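Local coordinates for protein kinase A regulatory subunit, putative (Trypanosoma cruzi, PDB 6FTF) that probably restrains a protein kinase A catalytic subunit as its regulatory subunit, responding to nucleoside ligands such as 7-cyano-7-deazainosine rather than to cyclic AMP, at residues G199-V212 with V224-F238. Residues are numbered along the deposited sequence; the frame is centred on the assembly and turned at random.
Sequences GEWLYIIMEGTVEV and VCEFTQGDHIGELEF. With 7CI (7-cyano-7-deazainosine), chain E; EDO (1,2-ethanediol), chain C.
Ile205 pushes its side chain into the bend that joins strand 224-228 to strand 232-233: CD1 lies 3.6 Å from Thr228 O and reaches Phe227 CB, while CG1 meets Ile233 CD1. The type II turn Thr228-Asp231 wraps round this knob, clipped by Ile205 N to Asp231 O and Gly230 N to Ile205 O. Asp231 OD2 braces the turn from within, taking Thr228 N on its anti side (2.8 Å). Both segments turn the corner together, so two antiparallel pairings share one bend. On one side of it, Ile233, its CG1 set between backbone N and carbonyl carbon (chi1 59°), brings CD1 against Tyr203 CB at 3.8 Å. On the other, Val210 CG2 packs on Phe227 CB, and Val212 forks: CG2 touches Phe227 CE2 at 3.8 Å, CG1 rests against C2 of 7-cyano-7-deazainosine. The Phe227 ring turns its edge to ligand N2, with Cys225 SG and Val224 CG1 beside the base. At the far end, Phe238 sets its ring edge against the backbone of Gly199 and Trp201 (CE1 to Gly199 O 3.4 Å), and Leu202 CB lies against CE2. Gly234 N donates to ligand O2 (3.0 Å) and Leu236 N to O3; Glu237 clasps the sugar with both oxygens, OE1 to O3 and OE2 to O4 (each 2.7 Å). Strand 232-233 running into a short helix, with N-H groups at its start and a glutamate gripping the ribose, is the phosphate-binding cassette arrangement of cyclic nucleotide-binding domains, here cradling a nucleoside within the beta-roll.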
ATOM      1  N   GLY A 199       4.926  -1.307  15.709  1.00 14.52           N
ATOM      2  CA  GLY A 199       5.059  -2.190  14.579  1.00 28.82           C
ATOM      3  C   GLY A 199       4.227  -1.684  13.421  1.00 34.08           C
ATOM      4  O   GLY A 199       3.133  -2.176  13.130  1.00 35.45           O
ATOM      5  N   GLU A 200       4.777  -0.680  12.764  1.00 25.67           N
ATOM      6  CA  GLU A 200       4.106   0.138  11.774  1.00 23.34           C
ATOM      7  C   GLU A 200       4.677  -0.079  10.381  1.00 11.25           C
ATOM      8  O   GLU A 200       4.105   0.423   9.398  1.00 11.25           O
ATOM      9  CB  GLU A 200       4.259   1.605  12.245  1.00 28.73           C
ATOM     10  CG  GLU A 200       4.363   2.730  11.237  1.00 42.91           C
ATOM     11  CD  GLU A 200       3.631   3.964  11.705  1.00 49.39           C
ATOM     12  OE1 GLU A 200       3.709   4.251  12.918  1.00 57.26           O
ATOM     13  OE2 GLU A 200       2.991   4.647  10.879  1.00 43.82           O
ATOM     14  N   TRP A 201       5.763  -0.840  10.263  1.00 10.83           N
ATOM     15  CA  TRP A 201       6.563  -0.846   9.051  1.00  9.79           C
ATOM     16  C   TRP A 201       6.969  -2.251   8.642  1.00 10.36           C
ATOM     17  O   TRP A 201       7.453  -3.037   9.463  1.00 12.12           O
ATOM     18  CB  TRP A 201       7.834  -0.041   9.280  1.00 13.11           C
ATOM     19  CG  TRP A 201       7.593   1.407   9.566  1.00 15.34           C
ATOM     20  CD1 TRP A 201       7.738   2.052  10.765  1.00 16.61           C
ATOM     21  CD2 TRP A 201       7.196   2.399   8.618  1.00 14.44           C
ATOM     22  NE1 TRP A 201       7.459   3.396  10.610  1.00 17.71           N
ATOM     23  CE2 TRP A 201       7.124   3.632   9.302  1.00 17.81           C
ATOM     24  CE3 TRP A 201       6.910   2.371   7.251  1.00 14.48           C
ATOM     25  CZ2 TRP A 201       6.752   4.818   8.665  1.00 18.16           C
ATOM     26  CZ3 TRP A 201       6.540   3.555   6.620  1.00 16.58           C
ATOM     27  CH2 TRP A 201       6.482   4.759   7.326  1.00 18.18           C
ATOM     28  N   LEU A 202       6.809  -2.541   7.361  1.00  9.68           N
ATOM     29  CA  LEU A 202       7.274  -3.776   6.755  1.00 10.08           C
ATOM     30  C   LEU A 202       8.431  -3.424   5.835  1.00  9.85           C
ATOM     31  O   LEU A 202       8.366  -2.443   5.088  1.00 11.83           O
ATOM     32  CB  LEU A 202       6.141  -4.462   5.983  1.00 10.33           C
ATOM     33  CG  LEU A 202       6.413  -5.817   5.335  1.00 12.36           C
ATOM     34  CD1 LEU A 202       5.124  -6.633   5.215  1.00 13.47           C
ATOM     35  CD2 LEU A 202       7.039  -5.646   3.968  1.00 13.16           C
ATOM     36  N   TYR A 203       9.497  -4.205   5.906  1.00  8.21           N
ATOM     37  CA  TYR A 203      10.715  -3.949   5.152  1.00  7.93           C
ATOM     38  C   TYR A 203      10.998  -5.134   4.248  1.00  8.96           C
ATOM     39  O   TYR A 203      10.933  -6.287   4.692  1.00 10.41           O
ATOM     40  CB  TYR A 203      11.903  -3.757   6.104  1.00  9.53           C
ATOM     41  CG  TYR A 203      11.768  -2.587   7.046  1.00  8.59           C
ATOM     42  CD1 TYR A 203      11.120  -2.728   8.251  1.00  8.60           C
ATOM     43  CD2 TYR A 203      12.279  -1.345   6.723  1.00  9.89           C
ATOM     44  CE1 TYR A 203      10.983  -1.660   9.109  1.00  9.48           C
ATOM     45  CE2 TYR A 203      12.142  -0.275   7.573  1.00 10.54           C
ATOM     46  CZ  TYR A 203      11.495  -0.438   8.756  1.00 10.22           C
ATOM     47  OH  TYR A 203      11.353   0.642   9.627  1.00 12.26           O
ATOM     48  N   ILE A 204      11.324  -4.859   2.992  1.00  7.67           N
ATOM     49  CA  ILE A 204      11.824  -5.871   2.073  1.00  7.90           C
ATOM     50  C   ILE A 204      13.297  -5.574   1.879  1.00  8.08           C
ATOM     51  O   ILE A 204      13.670  -4.437   1.568  1.00  8.70           O
ATOM     52  CB  ILE A 204      11.077  -5.849   0.734  1.00  8.23           C
ATOM     53  CG1 ILE A 204       9.559  -5.912   0.947  1.00  9.42           C
ATOM     54  CG2 ILE A 204      11.575  -6.983  -0.131  1.00 10.33           C
ATOM     55  CD1 ILE A 204       8.749  -5.744  -0.330  1.00 12.34           C
ATOM     56  N   ILE A 205      14.135  -6.565   2.109  1.00  8.27           N
ATOM     57  CA  ILE A 205      15.575  -6.352   2.041  1.00  8.36           C
ATOM     58  C   ILE A 205      16.022  -6.313   0.583  1.00  8.24           C
ATOM     59  O   ILE A 205      15.948  -7.314  -0.134  1.00  9.63           O
ATOM     60  CB  ILE A 205      16.330  -7.421   2.836  1.00  8.33           C
ATOM     61  CG1 ILE A 205      15.837  -7.429   4.286  1.00  8.67           C
ATOM     62  CG2 ILE A 205      17.835  -7.155   2.764  1.00  9.11           C
ATOM     63  CD1 ILE A 205      16.377  -8.570   5.106  1.00 11.72           C
ATOM     64  N   MET A 206      16.539  -5.163   0.153  1.00  8.55           N
ATOM     65  CA  MET A 206      17.088  -5.019  -1.188  1.00  9.65           C
ATOM     66  C   MET A 206      18.552  -5.412  -1.246  1.00 10.46           C
ATOM     67  O   MET A 206      19.020  -5.894  -2.287  1.00 11.99           O
ATOM     68  CB  MET A 206      16.913  -3.581  -1.696  1.00  9.64           C
ATOM     69  CG  MET A 206      15.460  -3.153  -1.784  1.00 10.62           C
ATOM     70  SD  MET A 206      15.202  -1.476  -2.387  1.00 14.73           S
ATOM     71  CE  MET A 206      15.531  -1.684  -4.137  1.00 18.54           C
ATOM     72  N   GLU A 207      19.288  -5.216  -0.160  1.00  8.76           N
ATOM     73  CA  GLU A 207      20.674  -5.637  -0.073  1.00  9.90           C
ATOM     74  C   GLU A 207      21.026  -5.799   1.395  1.00  9.33           C
ATOM     75  O   GLU A 207      20.579  -5.013   2.231  1.00  9.64           O
ATOM     76  CB  GLU A 207      21.578  -4.563  -0.678  1.00 12.51           C
ATOM     77  CG  GLU A 207      23.039  -4.889  -0.755  1.00 19.98           C
ATOM     78  CD  GLU A 207      23.838  -3.670  -1.180  1.00 28.69           C
ATOM     79  OE1 GLU A 207      23.464  -3.034  -2.189  1.00 22.56           O
ATOM     80  OE2 GLU A 207      24.816  -3.328  -0.485  1.00 34.98           O
ATOM     81  N   GLY A 208      21.852  -6.791   1.695  1.00 10.13           N
ATOM     82  CA  GLY A 208      22.414  -6.971   3.024  1.00  9.79           C
ATOM     83  C   GLY A 208      21.750  -8.074   3.822  1.00  9.12           C
ATOM     84  O   GLY A 208      20.893  -8.815   3.332  1.00 10.76           O
ATOM     85  N   THR A 209      22.181  -8.176   5.079  1.00  9.68           N
ATOM     86  CA  THR A 209      21.720  -9.206   5.998  1.00  9.65           C
ATOM     87  C   THR A 209      21.338  -8.590   7.335  1.00  9.19           C
ATOM     88  O   THR A 209      21.885  -7.570   7.749  1.00  9.26           O
ATOM     89  CB  THR A 209      22.836 -10.249   6.177  1.00 10.42           C
ATOM     90  OG1 THR A 209      23.143 -10.802   4.885  1.00 13.25           O
ATOM     91  CG2 THR A 209      22.458 -11.374   7.105  1.00 11.93           C
ATOM     92  N   VAL A 210      20.338  -9.197   7.973  1.00  8.63           N
ATOM     93  CA  VAL A 210      19.829  -8.773   9.272  1.00  8.54           C
ATOM     94  C   VAL A 210      19.774  -9.965  10.210  1.00  8.50           C
ATOM     95  O   VAL A 210      19.728 -11.118   9.783  1.00  9.41           O
ATOM     96  CB  VAL A 210      18.421  -8.117   9.187  1.00  8.89           C
ATOM     97  CG1 VAL A 210      18.440  -6.949   8.202  1.00  9.43           C
ATOM     98  CG2 VAL A 210      17.352  -9.151   8.796  1.00  8.95           C
ATOM     99  N   GLU A 211      19.733  -9.671  11.508  1.00  8.31           N
ATOM    100  CA  GLU A 211      19.519 -10.679  12.538  1.00  8.83           C
ATOM    101  C   GLU A 211      18.279 -10.326  13.344  1.00  7.93           C
ATOM    102  O   GLU A 211      18.005  -9.159  13.608  1.00  9.05           O
ATOM    103  CB  GLU A 211      20.730 -10.821  13.475  1.00  9.46           C
ATOM    104  CG  GLU A 211      21.118  -9.554  14.231  1.00 11.21           C
ATOM    105  CD  GLU A 211      22.414  -9.688  15.034  1.00 15.47           C
ATOM    106  OE1 GLU A 211      22.788  -8.710  15.739  1.00 15.54           O
ATOM    107  OE2 GLU A 211      23.069 -10.753  14.966  1.00 17.01           O
ATOM    108  N   VAL A 212      17.533 -11.355  13.709  1.00  8.34           N
ATOM    109  CA  VAL A 212      16.314 -11.235  14.504  1.00  7.98           C
ATOM    110  C   VAL A 212      16.668 -11.660  15.921  1.00  8.60           C
ATOM    111  O   VAL A 212      17.222 -12.745  16.111  1.00  9.73           O
ATOM    112  CB  VAL A 212      15.213 -12.135  13.926  1.00  8.76           C
ATOM    113  CG1 VAL A 212      13.954 -12.055  14.752  1.00  9.71           C
ATOM    114  CG2 VAL A 212      14.901 -11.757  12.490  1.00  9.37           C
ATOM    115  N   VAL A 224      17.549 -15.318  17.096  1.00 10.60           N
ATOM    116  CA  VAL A 224      16.603 -16.277  16.548  1.00 10.06           C
ATOM    117  C   VAL A 224      17.048 -16.785  15.186  1.00 11.25           C
ATOM    118  O   VAL A 224      17.062 -17.996  14.941  1.00 12.93           O
ATOM    119  CB  VAL A 224      15.211 -15.621  16.476  1.00 10.47           C
ATOM    120  CG1 VAL A 224      14.219 -16.524  15.763  1.00 11.44           C
ATOM    121  CG2 VAL A 224      14.714 -15.316  17.857  1.00 12.11           C
ATOM    122  N   CYS A 225      17.402 -15.893  14.270  1.00  9.80           N
ATOM    123  CA  CYS A 225      17.767 -16.273  12.910  1.00  9.98           C
ATOM    124  C   CYS A 225      18.306 -15.046  12.188  1.00  9.99           C
ATOM    125  O   CYS A 225      18.380 -13.952  12.757  1.00  9.94           O
ATOM    126  CB  CYS A 225      16.575 -16.860  12.147  1.00 12.14           C
ATOM    127  SG  CYS A 225      15.269 -15.673  11.714  1.00 11.95           S
ATOM    128  N   GLU A 226      18.664 -15.236  10.918  1.00  9.85           N
ATOM    129  CA  GLU A 226      19.032 -14.162  10.004  1.00  9.93           C
ATOM    130  C   GLU A 226      18.113 -14.175   8.792  1.00  9.39           C
ATOM    131  O   GLU A 226      17.468 -15.184   8.496  1.00 11.14           O
ATOM    132  CB  GLU A 226      20.483 -14.315   9.527  1.00 10.58           C
ATOM    133  CG  GLU A 226      21.465 -14.080  10.678  1.00 12.75           C
ATOM    134  CD  GLU A 226      22.925 -14.011  10.248  1.00 17.23           C
ATOM    135  OE1 GLU A 226      23.765 -13.596  11.094  1.00 18.28           O
ATOM    136  OE2 GLU A 226      23.241 -14.362   9.089  1.00 18.06           O
ATOM    137  N   PHE A 227      18.042 -13.033   8.114  1.00 10.15           N
ATOM    138  CA  PHE A 227      17.381 -12.887   6.823  1.00  9.11           C
ATOM    139  C   PHE A 227      18.295 -12.060   5.931  1.00  9.07           C
ATOM    140  O   PHE A 227      19.187 -11.350   6.407  1.00 10.32           O
ATOM    141  CB  PHE A 227      16.015 -12.204   6.952  1.00  9.28           C
ATOM    142  CG  PHE A 227      14.976 -13.046   7.611  1.00  8.83           C
ATOM    143  CD1 PHE A 227      14.526 -14.214   7.021  1.00 11.00           C
ATOM    144  CD2 PHE A 227      14.408 -12.659   8.801  1.00  9.52           C
ATOM    145  CE1 PHE A 227      13.555 -14.994   7.634  1.00 11.59           C
ATOM    146  CE2 PHE A 227      13.431 -13.430   9.401  1.00 11.86           C
ATOM    147  CZ  PHE A 227      13.009 -14.588   8.814  1.00 12.26           C
ATOM    148  N   THR A 228      18.052 -12.123   4.625  1.00  8.75           N
ATOM    149  CA  THR A 228      18.929 -11.447   3.679  1.00  9.89           C
ATOM    150  C   THR A 228      18.124 -10.970   2.472  1.00  9.52           C
ATOM    151  O   THR A 228      16.894 -10.932   2.499  1.00  9.76           O
ATOM    152  CB  THR A 228      20.120 -12.356   3.344  1.00 11.55           C
ATOM    153  OG1 THR A 228      21.108 -11.625   2.615  1.00 13.80           O
ATOM    154  CG2 THR A 228      19.676 -13.544   2.555  1.00 12.87           C
ATOM    155  N   GLN A 229      18.836 -10.579   1.421  1.00 11.18           N
ATOM    156  CA  GLN A 229      18.229  -9.967   0.250  1.00  9.97           C
ATOM    157  C   GLN A 229      17.051 -10.789  -0.260  1.00 11.97           C
ATOM    158  O   GLN A 229      17.160 -12.000  -0.459  1.00 11.38           O
ATOM    159  CB  GLN A 229      19.320  -9.852  -0.821  1.00 12.63           C
ATOM    160  CG  GLN A 229      18.878  -9.236  -2.121  1.00 14.32           C
ATOM    161  CD  GLN A 229      20.026  -9.032  -3.082  1.00 18.14           C
ATOM    162  OE1 GLN A 229      21.160  -8.746  -2.672  1.00 20.31           O
ATOM    163  NE2 GLN A 229      19.749  -9.206  -4.363  1.00 21.47           N
ATOM    164  N   GLY A 230      15.929 -10.114  -0.479  1.00  9.60           N
ATOM    165  CA  GLY A 230      14.711 -10.733  -0.942  1.00  9.81           C
ATOM    166  C   GLY A 230      13.751 -11.125   0.156  1.00  9.57           C
ATOM    167  O   GLY A 230      12.571 -11.342  -0.121  1.00 11.02           O
ATOM    168  N   ASP A 231      14.226 -11.203   1.396  1.00  9.02           N
ATOM    169  CA  ASP A 231      13.388 -11.523   2.533  1.00  8.83           C
ATOM    170  C   ASP A 231      12.679 -10.273   3.033  1.00  9.20           C
ATOM    171  O   ASP A 231      12.992  -9.140   2.655  1.00  9.48           O
ATOM    172  CB  ASP A 231      14.244 -12.110   3.658  1.00  9.33           C
ATOM    173  CG  ASP A 231      14.803 -13.483   3.336  1.00 11.62           C
ATOM    174  OD1 ASP A 231      14.112 -14.276   2.655  1.00 17.96           O
ATOM    175  OD2 ASP A 231      15.914 -13.787   3.793  1.00 11.43           O
ATOM    176  N   HIS A 232      11.703 -10.495   3.895  1.00 11.12           N
ATOM    177  CA  HIS A 232      10.934  -9.411   4.494  1.00 10.92           C
ATOM    178  C   HIS A 232      10.855  -9.565   6.009  1.00  9.46           C
ATOM    179  O   HIS A 232      10.895 -10.678   6.546  1.00  9.90           O
ATOM    180  CB  HIS A 232       9.511  -9.398   3.946  1.00 12.95           C
ATOM    181  CG  HIS A 232       8.851 -10.738   3.999  1.00 12.41           C
ATOM    182  ND1 HIS A 232       8.218 -11.220   5.123  1.00 12.72           N
ATOM    183  CD2 HIS A 232       8.798 -11.735   3.085  1.00 15.54           C
ATOM    184  CE1 HIS A 232       7.776 -12.441   4.891  1.00 13.89           C
ATOM    185  NE2 HIS A 232       8.107 -12.774   3.654  1.00 15.56           N
ATOM    186  N   ILE A 233      10.709  -8.429   6.692  1.00  9.05           N
ATOM    187  CA  ILE A 233      10.495  -8.393   8.133  1.00  8.46           C
ATOM    188  C   ILE A 233       9.425  -7.357   8.442  1.00  8.11           C
ATOM    189  O   ILE A 233       9.232  -6.393   7.694  1.00  9.21           O
ATOM    190  CB  ILE A 233      11.769  -8.115   8.977  1.00  9.63           C
ATOM    191  CG1 ILE A 233      12.432  -6.772   8.627  1.00 12.53           C
ATOM    192  CG2 ILE A 233      12.744  -9.289   8.894  1.00 11.01           C
ATOM    193  CD1 ILE A 233      13.577  -6.840   7.623  1.00 11.45           C
ATOM    194  N   GLY A 234       8.714  -7.567   9.550  1.00  7.82           N
ATOM    195  CA  GLY A 234       7.698  -6.654  10.034  1.00  8.23           C
ATOM    196  C   GLY A 234       6.279  -7.125   9.807  1.00  8.33           C
ATOM    197  O   GLY A 234       5.345  -6.521  10.347  1.00  9.33           O
ATOM    198  N   GLU A 235       6.075  -8.214   9.078  1.00  8.20           N
ATOM    199  CA  GLU A 235       4.716  -8.611   8.753  1.00  8.78           C
ATOM    200  C   GLU A 235       3.992  -9.277   9.914  1.00  8.61           C
ATOM    201  O   GLU A 235       2.756  -9.311   9.908  1.00  9.21           O
ATOM    202  CB  GLU A 235       4.659  -9.540   7.538  1.00 11.32           C
ATOM    203  CG  GLU A 235       5.129 -10.955   7.781  1.00 11.40           C
ATOM    204  CD  GLU A 235       6.625 -11.109   7.864  1.00 10.27           C
ATOM    205  OE1 GLU A 235       7.358 -10.129   7.571  1.00 11.89           O
ATOM    206  OE2 GLU A 235       7.061 -12.241   8.211  1.00 12.69           O
ATOM    207  N   LEU A 236       4.698  -9.839  10.897  1.00  7.91           N
ATOM    208  CA  LEU A 236       4.001 -10.649  11.892  1.00  7.92           C
ATOM    209  C   LEU A 236       3.039  -9.801  12.701  1.00  8.26           C
ATOM    210  O   LEU A 236       1.906 -10.217  12.993  1.00  8.96           O
ATOM    211  CB  LEU A 236       4.990 -11.343  12.824  1.00  8.15           C
ATOM    212  CG  LEU A 236       5.964 -12.308  12.156  1.00  8.40           C
ATOM    213  CD1 LEU A 236       6.834 -12.973  13.203  1.00  9.17           C
ATOM    214  CD2 LEU A 236       5.239 -13.373  11.326  1.00  9.78           C
ATOM    215  N   GLU A 237       3.473  -8.611  13.076  1.00  7.71           N
ATOM    216  CA  GLU A 237       2.631  -7.702  13.839  1.00  8.79           C
ATOM    217  C   GLU A 237       1.407  -7.284  13.048  1.00  9.25           C
ATOM    218  O   GLU A 237       0.348  -7.024  13.638  1.00  9.33           O
ATOM    219  CB  GLU A 237       3.445  -6.475  14.229  1.00  8.29           C
ATOM    220  CG  GLU A 237       4.550  -6.763  15.247  1.00  7.67           C
ATOM    221  CD  GLU A 237       5.722  -7.581  14.722  1.00  8.01           C
ATOM    222  OE1 GLU A 237       6.114  -7.409  13.538  1.00  8.37           O
ATOM    223  OE2 GLU A 237       6.271  -8.401  15.499  1.00  8.61           O
ATOM    224  N   PHE A 238       1.558  -7.160  11.724  1.00  9.24           N
ATOM    225  CA  PHE A 238       0.455  -6.763  10.854  1.00  9.16           C
ATOM    226  C   PHE A 238      -0.563  -7.887  10.734  1.00 10.52           C
ATOM    227  O   PHE A 238      -1.777  -7.626  10.650  1.00 12.49           O
ATOM    228  CB  PHE A 238       0.940  -6.473   9.433  1.00 10.82           C
ATOM    229  CG  PHE A 238       1.852  -5.282   9.253  1.00 11.04           C
ATOM    230  CD1 PHE A 238       2.405  -4.540  10.297  1.00 11.89           C
ATOM    231  CD2 PHE A 238       2.142  -4.902   7.949  1.00 11.96           C
ATOM    232  CE1 PHE A 238       3.238  -3.450  10.014  1.00 12.40           C
ATOM    233  CE2 PHE A 238       2.931  -3.830   7.670  1.00 12.33           C
ATOM    234  CZ  PHE A 238       3.493  -3.107   8.694  1.00 11.79           C
TER
HETATM  235  C1  7CI E 604      10.605 -10.877  12.753  1.00  8.57           C
HETATM  236  N1  7CI E 604      10.446 -12.043  13.703  1.00  7.49           N
HETATM  237  O1  7CI E 604      10.830  -9.695  13.490  1.00  8.21           O
HETATM  238  C2  7CI E 604      10.817 -13.280  13.425  1.00  8.20           C
HETATM  239  N2  7CI E 604      11.428 -13.765  12.318  1.00  8.31           N
HETATM  240  O2  7CI E 604       9.675 -10.134  10.708  1.00  9.07           O
HETATM  241  C3  7CI E 604      11.789 -15.064  12.313  1.00 12.73           C
HETATM  242  N3  7CI E 604      11.458 -15.910  13.383  1.00  9.05           N
HETATM  243  O3  7CI E 604       7.657  -8.964  11.988  1.00  8.18           O
HETATM  244  C4  7CI E 604      10.807 -15.445  14.494  1.00  8.48           C
HETATM  245  N4  7CI E 604       8.883 -13.760  17.841  1.00 10.00           N
HETATM  246  C5  7CI E 604      10.485 -14.073  14.566  1.00  7.63           C
HETATM  247  O5  7CI E 604      10.512 -16.291  15.386  1.00  9.46           O
HETATM  248  C6  7CI E 604       9.863 -13.193  15.549  1.00  7.86           C
HETATM  249  C7  7CI E 604       9.889 -11.948  14.936  1.00  8.24           C
HETATM  250  C8  7CI E 604       9.333 -13.509  16.799  1.00  8.87           C
HETATM  251  C9  7CI E 604       9.370 -10.636  11.955  1.00  7.61           C
HETATM  252  C10 7CI E 604       8.647  -9.696  12.771  1.00  7.49           C
HETATM  253  C11 7CI E 604       9.786  -8.764  13.237  1.00  8.29           C
HETATM  254  C12 7CI E 604       9.467  -7.960  14.561  1.00  8.04           C
HETATM  255  O4  7CI E 604       8.927  -8.807  15.515  1.00  8.49           O
HETATM  256  C1  EDO C 602      16.081  -9.698  -5.778  1.00 23.41           C
HETATM  257  O1  EDO C 602      17.274  -8.920  -5.652  1.00 23.58           O
HETATM  258  C2  EDO C 602      15.764 -10.379  -4.455  1.00 21.86           C
HETATM  259  O2  EDO C 602      16.883 -11.184  -4.077  1.00 25.48           O
HETATM  260  O   HOH W   1      22.734  -8.614  -0.402  1.00 16.20           O